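Local coordinates for ORF14 (Streptomyces clavuligerus, PDB 2WPX), which binds acetyl-CoA as a tandem GNAT protein of the clavulanic acid biosynthesis pathway and probably acts as an acyltransferase, at residues G72-A77 / A85-L90; T122-E127 / W328-A333; I153-H158 / N306-H311. All coordinates share one frame; numbering follows the deposited sequence.

Contact 1. Residues G72-A77 / A85-L90; sequences GALRLA and ARVDQL. With ACO (acetyl coenzyme *a), chain C.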
# COMPACT_ATOMS: atom_id res chain seq x y z
N GLY A 72 13.72 -4.41 -17.06
CA GLY A 72 13.39 -3.54 -15.92
C GLY A 72 12.17 -2.71 -16.20
O GLY A 72 11.63 -2.72 -17.30
N ALA A 73 11.71 -1.98 -15.19
CA ALA A 73 10.45 -1.28 -15.30
C ALA A 73 10.53 -0.07 -14.41
O ALA A 73 11.14 -0.12 -13.37
CB ALA A 73 9.33 -2.19 -14.84
N LEU A 74 9.96 1.02 -14.86
CA LEU A 74 9.85 2.22 -14.03
C LEU A 74 8.41 2.71 -14.02
O LEU A 74 7.86 2.90 -15.05
CB LEU A 74 10.70 3.33 -14.64
CG LEU A 74 10.52 4.75 -14.10
CD1 LEU A 74 11.14 4.88 -12.72
CD2 LEU A 74 11.12 5.77 -15.10
N ARG A 75 7.82 2.96 -12.86
CA ARG A 75 6.45 3.46 -12.85
C ARG A 75 6.40 4.71 -11.99
O ARG A 75 6.83 4.68 -10.84
CB ARG A 75 5.49 2.40 -12.27
CG ARG A 75 5.52 1.01 -12.99
CD ARG A 75 4.18 0.19 -12.75
NE ARG A 75 2.96 0.90 -13.17
CZ ARG A 75 1.74 0.54 -12.78
NH1 ARG A 75 1.60 -0.53 -12.01
NH2 ARG A 75 0.68 1.24 -13.16
N LEU A 76 5.89 5.80 -12.54
CA LEU A 76 5.67 7.01 -11.78
C LEU A 76 4.23 7.25 -11.53
O LEU A 76 3.40 7.00 -12.40
CB LEU A 76 6.19 8.23 -12.53
CG LEU A 76 7.70 8.36 -12.57
CD1 LEU A 76 8.00 9.80 -12.89
CD2 LEU A 76 8.39 7.89 -11.28
N ALA A 77 3.91 7.80 -10.37
CA ALA A 77 2.53 8.26 -10.12
C ALA A 77 2.63 9.74 -9.96
O ALA A 77 3.49 10.23 -9.23
CB ALA A 77 1.92 7.59 -8.85
N ALA A 85 6.72 13.79 -7.91
CA ALA A 85 6.53 12.58 -8.69
C ALA A 85 6.98 11.41 -7.83
O ALA A 85 8.13 11.39 -7.37
CB ALA A 85 7.33 12.65 -9.92
N ARG A 86 6.09 10.44 -7.66
CA ARG A 86 6.32 9.33 -6.81
C ARG A 86 6.73 8.05 -7.60
O ARG A 86 6.05 7.65 -8.56
CB ARG A 86 5.07 9.03 -6.03
CG ARG A 86 5.16 7.69 -5.37
CD ARG A 86 4.14 7.56 -4.25
NE ARG A 86 2.88 8.28 -4.52
CZ ARG A 86 1.84 7.75 -5.16
NH1 ARG A 86 1.95 6.50 -5.61
NH2 ARG A 86 0.71 8.45 -5.35
N VAL A 87 7.81 7.41 -7.16
CA VAL A 87 8.25 6.20 -7.82
C VAL A 87 7.48 5.01 -7.33
O VAL A 87 7.76 4.52 -6.27
CB VAL A 87 9.78 5.96 -7.65
CG1 VAL A 87 10.19 4.69 -8.37
CG2 VAL A 87 10.53 7.16 -8.24
N ASP A 88 6.50 4.54 -8.10
CA ASP A 88 5.69 3.45 -7.59
C ASP A 88 6.37 2.12 -7.89
O ASP A 88 6.04 1.12 -7.28
CB ASP A 88 4.31 3.46 -8.18
CG ASP A 88 3.33 4.25 -7.34
OD1 ASP A 88 2.20 4.42 -7.82
OD2 ASP A 88 3.65 4.66 -6.18
N GLN A 89 7.31 2.14 -8.83
CA GLN A 89 8.07 0.96 -9.16
C GLN A 89 9.37 1.32 -9.86
O GLN A 89 9.36 2.06 -10.85
CB GLN A 89 7.27 -0.06 -10.01
CG GLN A 89 8.06 -1.31 -10.38
CD GLN A 89 7.29 -2.28 -11.29
OE1 GLN A 89 6.86 -3.37 -10.86
NE2 GLN A 89 7.08 -1.88 -12.52
N LEU A 90 10.47 0.79 -9.34
CA LEU A 90 11.74 0.82 -10.06
C LEU A 90 12.41 -0.54 -9.85
O LEU A 90 12.98 -0.81 -8.80
CB LEU A 90 12.63 1.99 -9.55
CG LEU A 90 13.83 2.35 -10.43
CD1 LEU A 90 14.29 3.77 -10.19
CD2 LEU A 90 15.03 1.33 -10.28
N1A ACO C . 24.39 -3.44 -2.65
C2A ACO C . 25.16 -2.37 -2.48
N3A ACO C . 25.17 -1.31 -3.31
C4A ACO C . 24.35 -1.29 -4.36
C5A ACO C . 23.53 -2.38 -4.56
C6A ACO C . 23.56 -3.47 -3.69
N6A ACO C . 22.75 -4.51 -3.89
N7A ACO C . 22.82 -2.16 -5.66
C8A ACO C . 23.13 -0.95 -6.11
N9A ACO C . 24.06 -0.43 -5.34
C1B ACO C . 24.60 0.91 -5.64
C2B ACO C . 26.05 0.96 -6.14
O2B ACO C . 26.53 2.28 -5.93
C3B ACO C . 25.85 0.76 -7.60
O3B ACO C . 26.83 1.41 -8.38
P3B ACO C . 28.08 0.53 -8.87
O7A ACO C . 29.17 1.23 -9.87
O8A ACO C . 28.48 -0.60 -7.90
O9A ACO C . 28.81 1.30 -7.81
C4B ACO C . 24.61 1.61 -7.91
O4B ACO C . 23.79 1.56 -6.72
C5B ACO C . 24.39 0.57 -9.03
O5B ACO C . 23.19 0.66 -9.50
P1A ACO C . 22.81 -0.06 -10.78
O1A ACO C . 22.19 1.08 -11.72
O2A ACO C . 23.83 -0.98 -11.44
O3A ACO C . 21.84 -1.07 -10.09
P2A ACO C . 20.68 -2.06 -10.43
O4A ACO C . 21.26 -3.42 -9.89
O5A ACO C . 20.31 -2.21 -11.86
O6A ACO C . 19.59 -1.56 -9.29
CBP ACO C . 18.03 -1.99 -7.47
CCP ACO C . 18.24 -1.95 -9.00
CDP ACO C . 19.44 -1.45 -7.31
CEP ACO C . 16.96 -0.97 -7.65
CAP ACO C . 17.76 -3.51 -7.62
OAP ACO C . 18.26 -4.10 -6.47
C9P ACO C . 16.24 -3.80 -7.62
O9P ACO C . 15.60 -3.81 -8.66
N8P ACO C . 15.74 -4.26 -6.46
C7P ACO C . 14.31 -4.57 -6.29
C6P ACO C . 13.58 -3.25 -6.54
C5P ACO C . 13.87 -2.15 -5.54
O5P ACO C . 14.05 -2.37 -4.35
N4P ACO C . 13.88 -0.95 -6.04
C3P ACO C . 13.94 0.21 -5.17
C2P ACO C . 15.16 1.06 -5.46
S1P ACO C . 14.95 2.39 -4.25
C ACO C . 14.53 3.65 -5.32
O ACO C . 14.14 3.36 -6.46
CH3 ACO C . 14.70 5.08 -4.80

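Contact 2. Residues T122-E127 / W328-A333; sequences TATVVE and WVFWTA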
# COMPACT_ATOMS: atom_id res chain seq x y z
N THR A 122 9.94 11.08 -5.15
CA THR A 122 9.86 10.45 -3.81
C THR A 122 9.68 8.98 -3.95
O THR A 122 9.19 8.46 -4.98
CB THR A 122 8.74 11.01 -2.86
OG1 THR A 122 7.46 10.58 -3.31
CG2 THR A 122 8.75 12.55 -2.77
N ALA A 123 10.04 8.28 -2.89
CA ALA A 123 10.21 6.87 -2.96
C ALA A 123 10.06 6.23 -1.59
O ALA A 123 10.46 6.80 -0.58
CB ALA A 123 11.62 6.55 -3.55
N THR A 124 9.47 5.05 -1.57
CA THR A 124 9.47 4.20 -0.41
C THR A 124 10.52 3.06 -0.55
O THR A 124 10.52 2.29 -1.51
CB THR A 124 8.11 3.60 -0.18
OG1 THR A 124 7.15 4.65 -0.15
CG2 THR A 124 8.09 2.92 1.14
N VAL A 125 11.40 2.96 0.43
CA VAL A 125 12.49 2.03 0.32
C VAL A 125 12.35 1.02 1.40
O VAL A 125 12.05 1.36 2.57
CB VAL A 125 13.84 2.75 0.47
CG1 VAL A 125 14.95 1.73 0.37
CG2 VAL A 125 13.96 3.90 -0.58
N VAL A 126 12.56 -0.25 1.07
CA VAL A 126 12.53 -1.24 2.10
C VAL A 126 13.84 -1.45 2.91
O VAL A 126 14.88 -1.80 2.35
CB VAL A 126 12.08 -2.54 1.56
CG1 VAL A 126 12.17 -3.61 2.70
CG2 VAL A 126 10.66 -2.35 0.96
N GLU A 127 13.76 -1.31 4.22
CA GLU A 127 14.93 -1.31 5.06
C GLU A 127 14.66 -2.20 6.24
O GLU A 127 13.56 -2.71 6.36
CB GLU A 127 15.32 0.12 5.48
CG GLU A 127 15.57 1.06 4.25
CD GLU A 127 16.38 2.26 4.65
OE1 GLU A 127 17.38 2.03 5.36
OE2 GLU A 127 15.99 3.42 4.31
N TRP A 328 9.51 0.68 6.19
CA TRP A 328 9.18 1.36 4.93
C TRP A 328 9.66 2.79 5.02
O TRP A 328 8.98 3.60 5.62
CB TRP A 328 7.66 1.34 4.71
CG TRP A 328 7.17 0.07 4.17
CD1 TRP A 328 7.91 -1.04 3.94
CD2 TRP A 328 5.81 -0.26 3.83
NE1 TRP A 328 7.10 -2.05 3.44
CE2 TRP A 328 5.82 -1.59 3.33
CE3 TRP A 328 4.58 0.43 3.87
CZ2 TRP A 328 4.63 -2.25 2.88
CZ3 TRP A 328 3.40 -0.22 3.40
CH2 TRP A 328 3.44 -1.53 2.90
N VAL A 329 10.84 3.10 4.46
CA VAL A 329 11.51 4.37 4.70
C VAL A 329 11.31 5.35 3.52
O VAL A 329 11.49 4.97 2.35
CB VAL A 329 13.03 4.20 4.95
CG1 VAL A 329 13.62 5.51 5.43
CG2 VAL A 329 13.31 3.09 5.89
N PHE A 330 10.93 6.60 3.82
CA PHE A 330 10.60 7.57 2.78
C PHE A 330 11.81 8.35 2.37
O PHE A 330 12.54 8.91 3.22
CB PHE A 330 9.44 8.48 3.22
CG PHE A 330 8.24 7.70 3.66
CD1 PHE A 330 7.47 7.01 2.73
CD2 PHE A 330 7.94 7.55 5.01
CE1 PHE A 330 6.38 6.21 3.16
CE2 PHE A 330 6.87 6.76 5.43
CZ PHE A 330 6.09 6.09 4.51
N TRP A 331 12.09 8.32 1.07
CA TRP A 331 13.25 9.02 0.54
C TRP A 331 12.78 10.02 -0.48
O TRP A 331 11.71 9.87 -1.07
CB TRP A 331 14.24 8.06 -0.13
CG TRP A 331 15.07 7.05 0.75
CD1 TRP A 331 14.60 6.03 1.50
CD2 TRP A 331 16.49 6.99 0.86
NE1 TRP A 331 15.62 5.31 2.06
CE2 TRP A 331 16.80 5.89 1.70
CE3 TRP A 331 17.53 7.77 0.36
CZ2 TRP A 331 18.12 5.53 2.03
CZ3 TRP A 331 18.84 7.41 0.68
CH2 TRP A 331 19.12 6.30 1.52
N THR A 332 13.64 10.99 -0.78
CA THR A 332 13.27 12.09 -1.65
C THR A 332 14.51 12.56 -2.40
O THR A 332 15.66 12.41 -1.92
CB THR A 332 12.66 13.29 -0.84
OG1 THR A 332 12.29 14.32 -1.74
CG2 THR A 332 13.70 13.89 0.18
N ALA A 333 14.30 13.14 -3.58
CA ALA A 333 15.42 13.51 -4.44
C ALA A 333 15.03 14.68 -5.32
O ALA A 333 13.87 14.82 -5.67
CB ALA A 333 15.82 12.36 -5.31

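Contact 3. Residues I153-H158 / N306-H311; sequences IPAGTH and NAEDNH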
# COMPACT_ATOMS: atom_id res chain seq x y z
N ILE A 153 10.54 12.14 8.20
CA ILE A 153 9.22 11.78 8.68
C ILE A 153 9.24 10.31 9.13
O ILE A 153 10.13 9.53 8.76
CB ILE A 153 8.13 12.00 7.57
CG1 ILE A 153 8.34 11.03 6.42
CG2 ILE A 153 8.13 13.49 7.11
CD1 ILE A 153 7.76 11.47 5.11
N PRO A 154 8.28 9.94 9.97
CA PRO A 154 8.10 8.62 10.48
C PRO A 154 8.10 7.65 9.34
O PRO A 154 7.32 7.82 8.42
CB PRO A 154 6.67 8.65 11.01
CG PRO A 154 6.42 10.03 11.36
CD PRO A 154 7.23 10.88 10.43
N ALA A 155 8.96 6.64 9.43
CA ALA A 155 8.88 5.50 8.57
C ALA A 155 7.68 4.58 8.94
O ALA A 155 7.08 4.71 10.02
CB ALA A 155 10.19 4.71 8.63
N GLY A 156 7.37 3.64 8.04
CA GLY A 156 6.28 2.72 8.30
C GLY A 156 6.82 1.45 8.92
O GLY A 156 7.86 0.93 8.49
N THR A 157 6.13 0.91 9.91
CA THR A 157 6.48 -0.43 10.37
C THR A 157 5.55 -1.44 9.74
O THR A 157 4.34 -1.42 9.99
CB THR A 157 6.28 -0.58 11.87
OG1 THR A 157 6.99 0.46 12.53
CG2 THR A 157 6.79 -1.92 12.33
N HIS A 158 6.14 -2.35 8.98
CA HIS A 158 5.37 -3.27 8.16
C HIS A 158 5.27 -4.59 8.87
O HIS A 158 6.29 -5.17 9.20
CB HIS A 158 6.02 -3.40 6.78
CG HIS A 158 5.25 -4.26 5.84
ND1 HIS A 158 5.85 -5.18 5.02
CD2 HIS A 158 3.92 -4.35 5.58
CE1 HIS A 158 4.94 -5.81 4.30
NE2 HIS A 158 3.75 -5.32 4.62
N ASN A 306 1.91 0.50 9.97
CA ASN A 306 1.69 1.72 10.75
C ASN A 306 2.87 2.64 10.66
O ASN A 306 4.02 2.19 10.62
CB ASN A 306 1.53 1.36 12.20
CG ASN A 306 0.33 0.58 12.42
OD1 ASN A 306 0.37 -0.61 12.73
ND2 ASN A 306 -0.82 1.24 12.23
N ALA A 307 2.59 3.94 10.70
CA ALA A 307 3.66 4.86 10.99
C ALA A 307 4.26 4.47 12.35
O ALA A 307 3.53 4.21 13.32
CB ALA A 307 3.16 6.27 11.02
N GLU A 308 5.59 4.42 12.41
CA GLU A 308 6.26 3.90 13.60
C GLU A 308 5.96 4.76 14.85
O GLU A 308 6.23 4.31 15.96
CB GLU A 308 7.75 3.79 13.36
CG GLU A 308 8.31 5.15 12.98
CD GLU A 308 9.75 5.12 12.53
OE1 GLU A 308 10.33 4.02 12.43
OE2 GLU A 308 10.28 6.23 12.26
N ASP A 309 5.40 5.96 14.68
CA ASP A 309 5.02 6.77 15.85
C ASP A 309 3.57 6.58 16.28
O ASP A 309 3.14 7.16 17.26
CB ASP A 309 5.33 8.26 15.67
CG ASP A 309 4.50 8.90 14.59
OD1 ASP A 309 4.30 10.13 14.63
OD2 ASP A 309 4.03 8.19 13.69
N ASN A 310 2.82 5.77 15.56
CA ASN A 310 1.46 5.45 15.98
C ASN A 310 1.35 4.34 17.04
O ASN A 310 0.77 3.30 16.79
CB ASN A 310 0.57 5.09 14.80
CG ASN A 310 -0.92 5.19 15.17
OD1 ASN A 310 -1.26 5.26 16.36
ND2 ASN A 310 -1.81 5.19 14.17
N HIS A 311 1.91 4.59 18.22
CA HIS A 311 2.02 3.58 19.28
C HIS A 311 0.75 2.85 19.64
O HIS A 311 0.75 1.63 19.74
CB HIS A 311 2.68 4.24 20.52
CG HIS A 311 3.97 4.87 20.17
ND1 HIS A 311 5.00 4.16 19.57
CD2 HIS A 311 4.37 6.16 20.24
CE1 HIS A 311 5.99 4.99 19.32
NE2 HIS A 311 5.64 6.21 19.72

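Contact 1. Residues G72-A77 / A85-L90
Arg75 and Gln89 pass each other at a slant, with Arg75 CG resting 3.6 Å from Gln89 CB. Arg75 CG is anti to its own carbonyl carbon (chi1 -56°), which sets it beside this neighbour. Farther out the chain bends, and the guanidinium leads away from strand 84-92 to a salt bridge with Asp61 and a hydrogen bond to Ser49 OG. On the same face of the sheet, Ala77 CB lies over one face of the Arg86 guanidinium, 3.4 Å from Arg86 NH1. That nitrogen also meets Asp88 OD2 at 2.6 Å, at the guanidinium edge and on the syn side of the carboxylate, a salt bridge that helps to fix the turn of the group over the methyl.

The backbones form a beta hairpin interrupted by a classic bulge: Asp88 and Gln89 both face Arg75, whose O accepts from Asp88 N at 2.8 Å and more distantly from Gln89 N at 3.3 Å. A bulge in this strand, 84-92, is a hallmark of the GNAT fold, and beyond it the chain changes course toward the cofactor. Leu90 O accepts a hydrogen bond from N4P of acetyl-CoA at 2.9 Å, binding the pantetheine arm much as an adjoining strand would.

The other face is apolar. Leu76 CD2 sits 3.8 Å from Val87 CG2, and Leu74 reaches Leu90 methyl to methyl, CD1 to CD1 at 4.2 Å. Helix 101-115 packs on Leu74 and Leu76, whereas helices 18-33 and 43-51 touch Arg75 on the face it shares with Gln89.

Contact 2. Residues T122-E127 / W328-A333
Ala123 with Trp331 and Val125 with Val329 are the hydrogen-bonded pairs of an antiparallel interdomain pairing in this tandem GNAT protein: strand 323-334, near the C terminus, runs beside strand 120-127 of the N-terminal GNAT fold. In the first pair, Trp331 N gives to Ala123 O at 2.8 Å, almost straight at 175°, while the return bond from Ala123 N to Trp331 O is more bent. In the second, Val125 and Val329 each donate N to the other's O.

Among the packing contacts, Thr124 and Phe330 stand side by side, pointing the same way, with Thr124 OG1 3.7 Å from Phe330 CE1; next along, Thr124 CG2 touches Trp328 CB at 3.9 Å. The neighbouring Ala123 touches acetyl-CoA, which brings the pairing to the wall of the ligand pocket.

One polar side-chain bond crosses the strands. Glu127, its chain extended beyond CG, passes Val329 at about a right angle and brings its carboxylate to the indole edge and to a salt bridge with Arg150 of strand 149-162. Trp331 NE1 donates to the anti side of Glu127 OE2 at 3.0 Å, close to the ring plane.

Contact 3. Residues I153-H158 / N306-H311
Thr157 N donates to Asn306 O at 2.6 Å, the shortest polar bond here, and approaches nearly along the C=O axis. The pair is closed by Asn306 N to Thr157 O at 3.1 Å, with the donor tilted 30° from the carbonyl plane; Thr157 O also accepts from Gln159 NE2. Two residues on, Glu308 N donates to Ala155 O at 2.8 Å.

These bonds form a short antiparallel pairing at the meeting of the two GNAT halves, where strand 149-162 of the N-terminal half borders strand 301-307 of the C-terminal half. It gives way to a type I turn, Ala307 to Asn310, leading to Asn310 at the N-cap of helix 311-319.

The Glu308 side chain runs alongside the Ala155 backbone. Its CG lies between its own N and carbonyl carbon (chi1 58°) and comes 3.2 Å from Ala155 O. Farther along, Glu308 OE2 takes a weak bond from Ala155 N at 3.1 Å, while Glu308 OE1 forms a salt bridge with Arg327. Thr157 crosses this side chain at about a right angle, with Thr157 OG1 3.5 Å from Glu308 CB. Past it, Asp309 OD2 rests 3.8 Å from Pro154 CB.

How the contacts relate
From the N terminus, contact 1 closes first, a tight hairpin with seven residues between its two segments. Contact 2 opens next at 122-127 and closes last, at 328-333; contact 3 opens and closes within that span, enclosing most of the C-terminal half. Strand 84-92 joins contacts 1 and 2: Val87 N with Thr122 O and Ala85 O with Thr122 N are probable hydrogen bonds. Strand 323-334 lies between 120-127 and 149-162, linking contacts 2 and 3 through Trp328 N and Gly156 O. Contacts 1 and 3 do not touch, their centres about 23 Å apart, and the interleaved strands run from the acetyl-CoA side into the second GNAT half.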